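Local atomic coordinates of glycosyltransferase Gtf1 (Streptococcus pneumoniae, PDB entry 4PQG), a protein that belongs to the GT-B class of glycosyltransferases, carries an extended antiparallel beta-sheet domain and holds uridine-5'-diphosphate in a pocket. Residues I71-H76 / R210-S215; Q134-V139 / D148-T153; R154-Y159 / R172-E177; P181-L186 / Y195-K200. All blocks are in the same frame, centred on the assembly; numbering follows the deposited sequence.

Overall arrangement
Interactions 2, 3 and 4 follow one another along the chain and all lie within the loop closed by interaction 1. Each of the three joins the strands of a beta hairpin, and together they belong to one large antiparallel sheet in which neighbouring strands follow the chain order. Interactions 2 and 3 have centres about 9 Å apart, and 3 and 4 about 11 Å, while 2 and 4 are about 20 Å apart and do not touch. Interaction 1 packs helix 205-215 against the end of strand 70-72, the edge of the GT-B core's seven-stranded parallel sheet. Trp72 and Tyr74 pack against interaction 3, and Tyr74 also meets Tyr183 and Ile185 of interaction 4, which docks the beta-sheet domain onto the core.

Interaction 1: residues I71-H76 / R210-S215; sequences IWLYNH and RAFMKS
Phe212 on helix 205-215 reaches across to Ile71, Leu73 and His76, where strand 70-72, the edge of the parallel sheet in the Rossmann-like N-terminal half of this GT-B fold, runs into a short, weakly bonded helical turn. The tight part of the contact surrounds this buried ring. Its CG stands anti to the backbone N (chi1 167°), where Leu73 CD1 lies against it. The same methyl presses on the root of the side chain, 3.5 Å from Phe212 CB. At the far end, Ile71 CG2 touches the rim close to the ring plane, 3.7 Å from Phe212 CE1. Ile46 of strand 42-47 and Phe77 add further contacts to the same ring. Toward His76, Phe212 turns its edge: the two form a T-shaped pair with centroids 4.9 Å apart and planes at 75°, Phe212 CE1 standing over one imidazole face, offset toward the rim.

The other side is looser. His76 and Ser215 are both partly exposed, and a single polar link joins them. His76 NE2 donates to Ser215 OG over 2.7 Å, a short bond that is nevertheless bent (132° at the hydrogen), although the hydroxyl lies in the imidazole plane. Ser215 OG in turn donates back to its own helix, meeting a lone pair of Phe212 O at 2.8 Å.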
# COMPACT_ATOMS: atom_id res chain seq x y z
N ILE A 71 10.29 5.91 9.06
CA ILE A 71 11.71 5.65 8.79
C ILE A 71 11.88 5.17 7.35
O ILE A 71 11.19 4.24 6.90
CB ILE A 71 12.30 4.59 9.75
CG1 ILE A 71 12.41 5.18 11.17
CG2 ILE A 71 13.69 4.17 9.27
CD1 ILE A 71 12.82 4.20 12.25
N TRP A 72 12.77 5.83 6.61
CA TRP A 72 13.17 5.38 5.29
C TRP A 72 14.56 4.87 5.42
O TRP A 72 15.44 5.58 5.93
CB TRP A 72 13.07 6.51 4.26
CG TRP A 72 13.50 6.11 2.86
CD1 TRP A 72 13.31 4.88 2.22
CD2 TRP A 72 14.22 6.92 1.88
NE1 TRP A 72 13.85 4.89 0.96
CE2 TRP A 72 14.41 6.08 0.69
CE3 TRP A 72 14.73 8.22 1.87
CZ2 TRP A 72 15.06 6.55 -0.44
CZ3 TRP A 72 15.37 8.67 0.72
CH2 TRP A 72 15.55 7.85 -0.40
N LEU A 73 14.77 3.61 5.04
CA LEU A 73 16.07 2.95 5.18
C LEU A 73 17.27 3.84 4.79
O LEU A 73 18.24 3.96 5.56
CB LEU A 73 16.08 1.63 4.38
CG LEU A 73 17.42 0.91 4.14
CD1 LEU A 73 18.00 0.36 5.44
CD2 LEU A 73 17.26 -0.21 3.11
N TYR A 74 17.21 4.45 3.62
CA TYR A 74 18.39 5.14 3.05
C TYR A 74 18.68 6.48 3.74
O TYR A 74 19.82 6.93 3.81
CB TYR A 74 18.23 5.29 1.53
CG TYR A 74 18.20 3.94 0.83
CD1 TYR A 74 19.39 3.32 0.43
CD2 TYR A 74 16.98 3.26 0.62
CE1 TYR A 74 19.37 2.08 -0.20
CE2 TYR A 74 16.95 2.02 0.00
CZ TYR A 74 18.15 1.43 -0.39
OH TYR A 74 18.18 0.20 -0.97
N ASN A 75 17.64 7.10 4.26
CA ASN A 75 17.71 8.38 5.00
C ASN A 75 18.20 8.21 6.45
O ASN A 75 18.77 9.14 7.05
CB ASN A 75 16.30 9.00 5.01
CG ASN A 75 16.18 10.18 5.94
OD1 ASN A 75 15.58 10.08 7.01
ND2 ASN A 75 16.80 11.30 5.57
N HIS A 76 17.98 7.01 7.00
CA HIS A 76 18.15 6.72 8.43
C HIS A 76 19.55 6.90 8.93
O HIS A 76 19.75 7.33 10.07
CB HIS A 76 17.70 5.29 8.74
CG HIS A 76 17.90 4.88 10.19
ND1 HIS A 76 17.14 5.35 11.19
CD2 HIS A 76 18.81 4.00 10.77
CE1 HIS A 76 17.54 4.81 12.35
NE2 HIS A 76 18.56 3.98 12.09
N ARG A 210 21.13 -5.25 7.50
CA ARG A 210 21.62 -5.72 8.80
C ARG A 210 22.14 -4.56 9.66
O ARG A 210 21.76 -4.43 10.82
CB ARG A 210 22.69 -6.80 8.65
CG ARG A 210 22.89 -7.59 9.92
CD ARG A 210 24.04 -8.57 9.81
NE ARG A 210 23.69 -9.71 8.98
CZ ARG A 210 22.85 -10.69 9.32
NH1 ARG A 210 22.22 -10.67 10.51
NH2 ARG A 210 22.61 -11.69 8.48
N ALA A 211 22.98 -3.72 9.06
CA ALA A 211 23.55 -2.55 9.72
C ALA A 211 22.46 -1.61 10.18
O ALA A 211 22.52 -1.05 11.28
CB ALA A 211 24.50 -1.82 8.77
N PHE A 212 21.45 -1.43 9.32
CA PHE A 212 20.27 -0.68 9.70
C PHE A 212 19.60 -1.28 10.95
O PHE A 212 19.35 -0.57 11.95
CB PHE A 212 19.27 -0.63 8.55
CG PHE A 212 17.92 -0.14 8.98
CD1 PHE A 212 17.70 1.22 9.19
CD2 PHE A 212 16.89 -1.03 9.23
CE1 PHE A 212 16.46 1.69 9.62
CE2 PHE A 212 15.65 -0.58 9.67
CZ PHE A 212 15.44 0.79 9.86
N MET A 213 19.31 -2.57 10.89
CA MET A 213 18.67 -3.26 12.02
C MET A 213 19.45 -3.08 13.33
O MET A 213 18.87 -2.76 14.36
CB MET A 213 18.44 -4.73 11.72
CG MET A 213 17.40 -5.01 10.63
SD MET A 213 15.71 -4.49 11.01
CE MET A 213 15.26 -5.70 12.26
N LYS A 214 20.77 -3.26 13.27
CA LYS A 214 21.64 -3.14 14.45
C LYS A 214 21.61 -1.71 14.97
O LYS A 214 21.59 -1.49 16.19
CB LYS A 214 23.07 -3.58 14.13
CG LYS A 214 23.18 -5.07 13.87
CD LYS A 214 24.61 -5.54 13.77
CE LYS A 214 24.66 -7.05 13.63
NZ LYS A 214 24.40 -7.76 14.91
N SER A 215 21.55 -0.74 14.05
CA SER A 215 21.44 0.68 14.40
C SER A 215 20.16 1.04 15.18
O SER A 215 20.08 2.13 15.73
CB SER A 215 21.59 1.59 13.17
OG SER A 215 20.34 1.97 12.60

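Interaction 2: residues Q134-V139 / D148-T153; sequences QHAEYV and DYFSYT
Three backbone hydrogen bonds tie Gln134 and Ala136 to Asp148 and Phe150. Ala136 and Asp148 form a hydrogen-bonded antiparallel pair with two bonds, Ala136 N to Asp148 O and Asp148 N to Ala136 O, each 2.9 Å; the third runs from Phe150 N to Gln134 O. A water extends this ladder at the corner where the chain turns: it accepts from Gln134 NE2 at 3.0 Å and donates to Phe150 O. Gln134 NE2 also reaches Leu52 O.

The aromatic contacts fall on the two sides of the sheet. The side chains of His135 and Tyr149, a non-hydrogen-bonded pair, run alongside each other. Their planes are only 19° apart but strongly offset, with little ring overlap, and the closest touch is His135 CB to Tyr149 CD1 at 3.3 Å. His135 CG sits between the backbone N and the carbonyl carbon (chi1 80°), and from there it meets Tyr149 CE1 at 3.7 Å. Tyr124 stacks on the His135 ring.

On the side of Ala136, apolar packing takes over: Ala136 CB meets the edge of the Phe150 ring, 4.0 Å from CE2, and Val92 of helix 89-93 touches both residues. The arrangement is that of a beta hairpin, here strands 133-140 and 143-150 of the extended antiparallel sheet.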
# COMPACT_ATOMS: atom_id res chain seq x y z
N GLN A 134 11.23 19.01 -6.37
CA GLN A 134 11.34 17.69 -5.76
C GLN A 134 12.69 17.07 -6.14
O GLN A 134 13.38 16.51 -5.30
CB GLN A 134 10.15 16.80 -6.20
CG GLN A 134 10.11 15.37 -5.66
CD GLN A 134 10.93 14.39 -6.50
OE1 GLN A 134 10.98 14.51 -7.74
NE2 GLN A 134 11.57 13.41 -5.85
N HIS A 135 13.05 17.19 -7.42
CA HIS A 135 14.38 16.78 -7.90
C HIS A 135 14.76 17.51 -9.16
O HIS A 135 13.90 18.10 -9.81
CB HIS A 135 14.48 15.25 -8.05
CG HIS A 135 13.86 14.70 -9.31
ND1 HIS A 135 12.55 14.41 -9.40
CD2 HIS A 135 14.43 14.31 -10.52
CE1 HIS A 135 12.29 13.89 -10.61
NE2 HIS A 135 13.44 13.82 -11.29
N ALA A 136 16.05 17.50 -9.49
CA ALA A 136 16.60 18.25 -10.62
C ALA A 136 17.64 17.42 -11.34
O ALA A 136 18.34 16.62 -10.70
CB ALA A 136 17.23 19.55 -10.15
N GLU A 137 17.75 17.63 -12.64
CA GLU A 137 18.65 16.89 -13.51
C GLU A 137 19.63 17.83 -14.21
O GLU A 137 19.22 18.84 -14.79
CB GLU A 137 17.84 16.09 -14.55
CG GLU A 137 16.80 15.20 -13.87
CD GLU A 137 16.14 14.19 -14.79
OE1 GLU A 137 16.31 14.32 -16.02
OE2 GLU A 137 15.43 13.29 -14.28
N TYR A 138 20.93 17.51 -14.14
CA TYR A 138 21.97 18.33 -14.78
C TYR A 138 22.51 17.65 -16.01
O TYR A 138 23.03 16.53 -15.93
CB TYR A 138 23.13 18.62 -13.84
CG TYR A 138 24.20 19.53 -14.43
CD1 TYR A 138 24.04 20.93 -14.43
CD2 TYR A 138 25.39 19.01 -14.97
CE1 TYR A 138 25.03 21.77 -14.94
CE2 TYR A 138 26.38 19.83 -15.49
CZ TYR A 138 26.20 21.21 -15.48
OH TYR A 138 27.18 22.02 -15.99
N VAL A 139 22.44 18.35 -17.13
CA VAL A 139 22.77 17.77 -18.42
C VAL A 139 23.88 18.59 -19.07
O VAL A 139 23.82 19.83 -19.09
CB VAL A 139 21.52 17.69 -19.34
CG1 VAL A 139 21.86 17.04 -20.66
CG2 VAL A 139 20.39 16.93 -18.67
N ASP A 148 19.84 15.50 -8.47
CA ASP A 148 19.75 15.82 -7.06
C ASP A 148 18.29 15.70 -6.62
O ASP A 148 17.39 15.98 -7.41
CB ASP A 148 20.22 17.24 -6.79
CG ASP A 148 21.72 17.42 -6.92
OD1 ASP A 148 22.48 16.43 -7.01
OD2 ASP A 148 22.14 18.59 -6.91
N TYR A 149 18.10 15.28 -5.36
CA TYR A 149 16.79 15.07 -4.76
C TYR A 149 16.66 15.90 -3.48
O TYR A 149 17.56 15.88 -2.65
CB TYR A 149 16.62 13.58 -4.46
CG TYR A 149 16.62 12.75 -5.72
CD1 TYR A 149 15.44 12.50 -6.42
CD2 TYR A 149 17.83 12.26 -6.26
CE1 TYR A 149 15.45 11.77 -7.62
CE2 TYR A 149 17.84 11.52 -7.44
CZ TYR A 149 16.65 11.29 -8.11
OH TYR A 149 16.64 10.55 -9.26
N PHE A 150 15.53 16.60 -3.31
CA PHE A 150 15.38 17.64 -2.27
C PHE A 150 14.17 17.47 -1.35
O PHE A 150 13.07 17.08 -1.81
CB PHE A 150 15.28 19.04 -2.92
CG PHE A 150 16.38 19.35 -3.90
CD1 PHE A 150 17.62 19.83 -3.46
CD2 PHE A 150 16.17 19.20 -5.26
CE1 PHE A 150 18.63 20.13 -4.36
CE2 PHE A 150 17.18 19.49 -6.17
CZ PHE A 150 18.41 19.96 -5.72
N SER A 151 14.37 17.75 -0.06
CA SER A 151 13.27 17.93 0.92
C SER A 151 13.39 19.39 1.37
O SER A 151 13.04 20.28 0.61
CB SER A 151 13.34 16.93 2.08
OG SER A 151 14.62 16.93 2.71
N TYR A 152 13.94 19.64 2.56
CA TYR A 152 14.31 21.02 2.94
C TYR A 152 15.75 21.35 2.52
O TYR A 152 16.17 22.50 2.56
CB TYR A 152 14.10 21.29 4.43
CG TYR A 152 14.83 20.35 5.39
CD1 TYR A 152 16.07 20.69 5.94
CD2 TYR A 152 14.25 19.15 5.78
CE1 TYR A 152 16.72 19.84 6.83
CE2 TYR A 152 14.88 18.29 6.68
CZ TYR A 152 16.11 18.64 7.21
OH TYR A 152 16.71 17.75 8.09
N THR A 153 16.49 20.31 2.11
CA THR A 153 17.81 20.47 1.48
C THR A 153 18.03 19.24 0.60
O THR A 153 17.20 18.33 0.59
CB THR A 153 18.94 20.62 2.52
OG1 THR A 153 20.15 21.00 1.86
CG2 THR A 153 19.16 19.34 3.32
O HOH W 1 12.35 14.45 -3.15

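Interaction 3: residues R154-Y159 / R172-E177; sequences RYCSEY and RTFYNE
Tyr175 lies under the guanidinium of Arg154 in the beta hairpin of strands 154-163 and 166-175, part of the domain's long antiparallel sheet. The two flat groups are 13° from parallel and their centres 4.3 Å apart, a stacked cation-pi contact over the ring face. Thr173 CG2 packs on the opposite face, so the phenol is sandwiched. Its hydroxyl is met tip to tip by that of Tyr159, which donates to Tyr175 OH at 2.7 Å; Tyr175 OH then makes a weak bond to Ser157 OG.

On the opposite face of the sheet from Ser157 and Thr173, Cys156 and Phe174 form a non-hydrogen-bonded pair in which the sulfur, placed anti to the backbone N (chi1 174°), comes over one face of the ring. Cys156 SG is 4.0 Å from the Phe174 centroid, and CB adds a CH-pi contact. Two residues along, at the next non-hydrogen-bonded pair, Glu158 and Arg172 run side by side in a salt bridge with nearly coplanar end groups: Arg172 NE donates to the anti lone pair of Glu158 OE2 at 2.7 Å, nearly straight at 161°, while NH2 contributes a weak second bond to the same oxygen.

Backbone bonds between Ser157 and Thr173, and from Tyr175 N to Tyr155 O, keep these partners facing. In the second shell, Asp148 of the preceding strand holds both Arg154 NH1 and Ser157 OG, and Tyr149 OH binds Glu158 OE1. Beyond the last backbone bond, a water donates to Tyr155 O at 3.0 Å and to Tyr175 O at 2.9 Å.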
# COMPACT_ATOMS: atom_id res chain seq x y z
N ARG A 154 19.13 19.22 -0.15
CA ARG A 154 19.48 18.03 -0.94
C ARG A 154 19.85 16.86 -0.05
O ARG A 154 20.79 16.94 0.72
CB ARG A 154 20.62 18.33 -1.91
CG ARG A 154 21.12 17.08 -2.64
CD ARG A 154 22.24 17.43 -3.59
NE ARG A 154 23.46 17.81 -2.88
CZ ARG A 154 24.57 18.19 -3.49
NH1 ARG A 154 24.60 18.25 -4.83
NH2 ARG A 154 25.66 18.50 -2.77
N TYR A 155 19.11 15.76 -0.17
CA TYR A 155 19.39 14.57 0.60
C TYR A 155 20.10 13.44 -0.19
O TYR A 155 20.70 12.57 0.42
CB TYR A 155 18.12 14.05 1.29
CG TYR A 155 17.00 13.59 0.36
CD1 TYR A 155 16.96 12.28 -0.15
CD2 TYR A 155 15.95 14.44 0.05
CE1 TYR A 155 15.91 11.86 -0.97
CE2 TYR A 155 14.91 14.04 -0.78
CZ TYR A 155 14.89 12.75 -1.28
OH TYR A 155 13.83 12.39 -2.07
N CYS A 156 20.02 13.47 -1.52
CA CYS A 156 20.62 12.44 -2.38
C CYS A 156 21.08 13.03 -3.72
O CYS A 156 20.40 13.92 -4.29
CB CYS A 156 19.60 11.30 -2.62
SG CYS A 156 20.11 10.02 -3.79
N SER A 157 22.23 12.56 -4.22
CA SER A 157 22.64 12.77 -5.61
C SER A 157 22.88 11.44 -6.33
O SER A 157 23.38 10.48 -5.74
CB SER A 157 23.92 13.60 -5.72
OG SER A 157 23.70 14.93 -5.33
N GLU A 158 22.48 11.39 -7.59
CA GLU A 158 22.79 10.29 -8.48
C GLU A 158 23.74 10.77 -9.56
O GLU A 158 23.53 11.83 -10.14
CB GLU A 158 21.52 9.74 -9.13
CG GLU A 158 20.59 9.01 -8.19
CD GLU A 158 19.36 8.49 -8.90
OE1 GLU A 158 18.76 9.24 -9.70
OE2 GLU A 158 19.00 7.32 -8.66
N TYR A 159 24.73 9.94 -9.84
CA TYR A 159 25.77 10.24 -10.81
C TYR A 159 25.67 9.28 -11.98
O TYR A 159 25.50 8.07 -11.79
CB TYR A 159 27.16 10.18 -10.15
CG TYR A 159 27.26 11.10 -8.96
CD1 TYR A 159 27.52 12.46 -9.12
CD2 TYR A 159 27.03 10.63 -7.66
CE1 TYR A 159 27.60 13.31 -8.02
CE2 TYR A 159 27.10 11.46 -6.56
CZ TYR A 159 27.39 12.80 -6.75
OH TYR A 159 27.45 13.62 -5.65
N ARG A 172 25.19 6.56 -6.20
CA ARG A 172 24.22 7.36 -5.44
C ARG A 172 24.88 7.77 -4.15
O ARG A 172 25.47 6.93 -3.47
CB ARG A 172 23.01 6.52 -5.07
CG ARG A 172 22.10 6.21 -6.21
CD ARG A 172 20.69 6.05 -5.66
NE ARG A 172 19.79 5.67 -6.74
CZ ARG A 172 19.42 4.43 -7.03
NH1 ARG A 172 19.87 3.39 -6.33
NH2 ARG A 172 18.58 4.22 -8.03
N THR A 173 24.77 9.04 -3.78
CA THR A 173 25.37 9.51 -2.53
C THR A 173 24.27 10.13 -1.68
O THR A 173 23.42 10.84 -2.21
CB THR A 173 26.50 10.54 -2.79
OG1 THR A 173 27.60 9.90 -3.44
CG2 THR A 173 27.01 11.18 -1.48
N PHE A 174 24.28 9.84 -0.38
CA PHE A 174 23.34 10.44 0.58
C PHE A 174 24.07 11.41 1.50
O PHE A 174 25.20 11.14 1.93
CB PHE A 174 22.57 9.35 1.36
CG PHE A 174 21.52 8.67 0.52
CD1 PHE A 174 20.19 9.08 0.58
CD2 PHE A 174 21.86 7.65 -0.37
CE1 PHE A 174 19.22 8.49 -0.22
CE2 PHE A 174 20.89 7.04 -1.16
CZ PHE A 174 19.57 7.47 -1.09
N TYR A 175 23.41 12.53 1.79
CA TYR A 175 24.01 13.65 2.52
C TYR A 175 23.41 13.89 3.90
O TYR A 175 22.26 13.48 4.19
CB TYR A 175 23.87 14.94 1.71
CG TYR A 175 24.52 14.86 0.36
CD1 TYR A 175 25.87 15.13 0.20
CD2 TYR A 175 23.76 14.51 -0.77
CE1 TYR A 175 26.48 15.04 -1.03
CE2 TYR A 175 24.35 14.42 -2.02
CZ TYR A 175 25.72 14.67 -2.14
OH TYR A 175 26.32 14.58 -3.37
N ASN A 176 24.21 14.56 4.73
CA ASN A 176 23.71 15.19 5.95
C ASN A 176 23.22 16.61 5.66
O ASN A 176 23.45 17.14 4.57
CB ASN A 176 24.82 15.24 7.03
CG ASN A 176 24.98 13.92 7.76
OD1 ASN A 176 24.07 13.09 7.82
ND2 ASN A 176 26.16 13.72 8.34
N GLU A 177 22.55 17.23 6.64
CA GLU A 177 22.06 18.61 6.50
C GLU A 177 23.09 19.62 6.02
O GLU A 177 22.78 20.48 5.19
CB GLU A 177 21.47 19.12 7.81
CG GLU A 177 20.15 18.48 8.18
CD GLU A 177 19.52 19.15 9.38
OE1 GLU A 177 20.25 19.73 10.22
OE2 GLU A 177 18.28 19.11 9.50
O HOH W 2 22.41 18.49 2.35
O HOH W 3 19.99 11.90 3.22

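Interaction 4: residues P181-L186 / Y195-K200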
# COMPACT_ATOMS: atom_id res chain seq x y z
N PRO A 181 28.69 14.34 2.57
CA PRO A 181 28.19 13.00 2.25
C PRO A 181 28.35 12.07 3.41
O PRO A 181 29.33 12.18 4.15
CB PRO A 181 29.12 12.54 1.11
CG PRO A 181 30.37 13.33 1.29
CD PRO A 181 29.88 14.69 1.76
N VAL A 182 27.39 11.17 3.60
CA VAL A 182 27.46 10.15 4.63
C VAL A 182 27.94 8.84 4.01
O VAL A 182 28.83 8.18 4.57
CB VAL A 182 26.11 9.90 5.30
CG1 VAL A 182 26.21 8.75 6.31
CG2 VAL A 182 25.63 11.17 5.98
N TYR A 183 27.36 8.45 2.88
CA TYR A 183 27.76 7.20 2.26
C TYR A 183 27.46 7.22 0.77
O TYR A 183 26.62 8.00 0.32
CB TYR A 183 27.08 6.01 2.95
CG TYR A 183 25.57 5.87 2.74
CD1 TYR A 183 25.05 5.02 1.75
CD2 TYR A 183 24.67 6.58 3.53
CE1 TYR A 183 23.67 4.86 1.59
CE2 TYR A 183 23.29 6.46 3.36
CZ TYR A 183 22.80 5.59 2.39
OH TYR A 183 21.43 5.46 2.23
N ASP A 184 28.16 6.36 0.02
CA ASP A 184 27.96 6.23 -1.43
C ASP A 184 27.47 4.82 -1.72
O ASP A 184 27.89 3.88 -1.06
CB ASP A 184 29.27 6.47 -2.22
CG ASP A 184 30.00 7.73 -1.77
OD1 ASP A 184 29.35 8.81 -1.75
OD2 ASP A 184 31.23 7.64 -1.46
N ILE A 185 26.60 4.67 -2.71
CA ILE A 185 26.23 3.34 -3.14
C ILE A 185 26.78 3.20 -4.53
O ILE A 185 26.46 4.01 -5.40
CB ILE A 185 24.70 3.09 -3.15
CG1 ILE A 185 24.06 3.54 -1.83
CG2 ILE A 185 24.42 1.61 -3.48
CD1 ILE A 185 22.53 3.60 -1.86
N LEU A 186 27.64 2.21 -4.74
CA LEU A 186 28.16 1.94 -6.07
C LEU A 186 27.17 1.01 -6.75
O LEU A 186 26.85 -0.05 -6.22
CB LEU A 186 29.57 1.36 -6.00
CG LEU A 186 30.59 2.26 -5.27
CD1 LEU A 186 31.98 1.64 -5.39
CD2 LEU A 186 30.58 3.69 -5.82
N TYR A 195 28.11 -0.30 -0.41
CA TYR A 195 27.71 0.89 0.33
C TYR A 195 28.91 1.36 1.11
O TYR A 195 29.31 0.72 2.10
CB TYR A 195 26.58 0.59 1.32
CG TYR A 195 25.37 -0.08 0.71
CD1 TYR A 195 24.19 0.64 0.50
CD2 TYR A 195 25.39 -1.44 0.35
CE1 TYR A 195 23.07 0.05 -0.05
CE2 TYR A 195 24.26 -2.05 -0.20
CZ TYR A 195 23.11 -1.29 -0.40
OH TYR A 195 21.98 -1.85 -0.92
N HIS A 196 29.49 2.46 0.66
CA HIS A 196 30.77 2.89 1.19
C HIS A 196 30.53 3.95 2.21
O HIS A 196 30.12 5.07 1.87
CB HIS A 196 31.70 3.38 0.08
CG HIS A 196 33.16 3.49 0.51
ND1 HIS A 196 33.56 4.16 1.61
CD2 HIS A 196 34.33 2.97 -0.07
CE1 HIS A 196 34.89 4.06 1.75
NE2 HIS A 196 35.36 3.34 0.71
N PHE A 197 30.75 3.61 3.48
CA PHE A 197 30.52 4.57 4.57
C PHE A 197 31.74 5.39 5.00
O PHE A 197 31.74 5.97 6.09
CB PHE A 197 29.87 3.89 5.78
CG PHE A 197 28.38 3.77 5.68
CD1 PHE A 197 27.56 4.57 6.46
CD2 PHE A 197 27.80 2.86 4.79
CE1 PHE A 197 26.17 4.47 6.37
CE2 PHE A 197 26.41 2.75 4.69
CZ PHE A 197 25.60 3.56 5.49
N LYS A 198 32.76 5.44 4.13
CA LYS A 198 33.97 6.26 4.32
C LYS A 198 34.97 5.57 5.23
O LYS A 198 36.12 5.36 4.83
CB LYS A 198 33.69 7.72 4.77
CG LYS A 198 32.54 8.48 4.07
CD LYS A 198 32.73 8.58 2.57
CE LYS A 198 31.78 9.60 1.94
NZ LYS A 198 32.23 9.93 0.56
N ASP A 199 34.52 5.18 6.43
CA ASP A 199 35.36 4.41 7.36
C ASP A 199 35.05 2.91 7.42
O ASP A 199 35.67 2.14 8.19
CB ASP A 199 35.30 5.03 8.76
CG ASP A 199 33.91 4.99 9.39
OD1 ASP A 199 32.96 4.41 8.81
OD2 ASP A 199 33.78 5.55 10.50
N LYS A 200 34.08 2.47 6.61
CA LYS A 200 33.69 1.07 6.55
C LYS A 200 32.88 0.86 5.29
O LYS A 200 32.45 1.82 4.65
CB LYS A 200 32.87 0.66 7.79
CG LYS A 200 31.56 1.42 7.94
CD LYS A 200 30.63 0.85 9.00
CE LYS A 200 31.17 1.11 10.40
NZ LYS A 200 31.11 2.56 10.68
O HOH W 4 29.90 8.15 6.84
O HOH W 5 30.69 11.02 -1.52
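Lys198 NZ is gripped by Asp184 twice, once directly and once through a water. In the direct salt bridge NZ meets Asp184 OD2 at 3.2 Å on its syn side, 24° out of the carboxylate plane. The water accepts from Lys198 NZ at 2.8 Å and donates to Asp184 OD1, an oxygen that also bonds Thr173 OG1 on the preceding strand, 166-175. The lysine chain, bent at chi2 (-59°), crosses the aspartate at about a right angle, and its CE and NZ pass over Pro181 as well.

Behind this polar link, in which Lys198 is exposed and Asp184 partly so, the backbones of Asp184 and His196 form a hydrogen-bonded pair, the shorter bond being His196 N to Asp184 O at 2.7 Å. The ring of His196 stays with its own segment, where ND1 accepts from Lys198 N.

The other side of the sheet is aromatic. Tyr183 and Phe197 lie side by side with planes 4° apart but slid, so that Tyr183 CB, not its ring, sits over the centre of Phe197, 3.5 Å from the centroid. Phe197 CZ in turn touches Tyr183 CG at 3.6 Å. Farther along, Ile185 CG1 packs 3.7 Å from Tyr195 CD1, and Phe208 of helix 205-215 stacks on Tyr195. Val182 and Tyr183 both face Phe174, a classic beta bulge where strand 181-188 pairs with 166-175; its other edge forms a beta hairpin with 191-196, near one end of the antiparallel sheet.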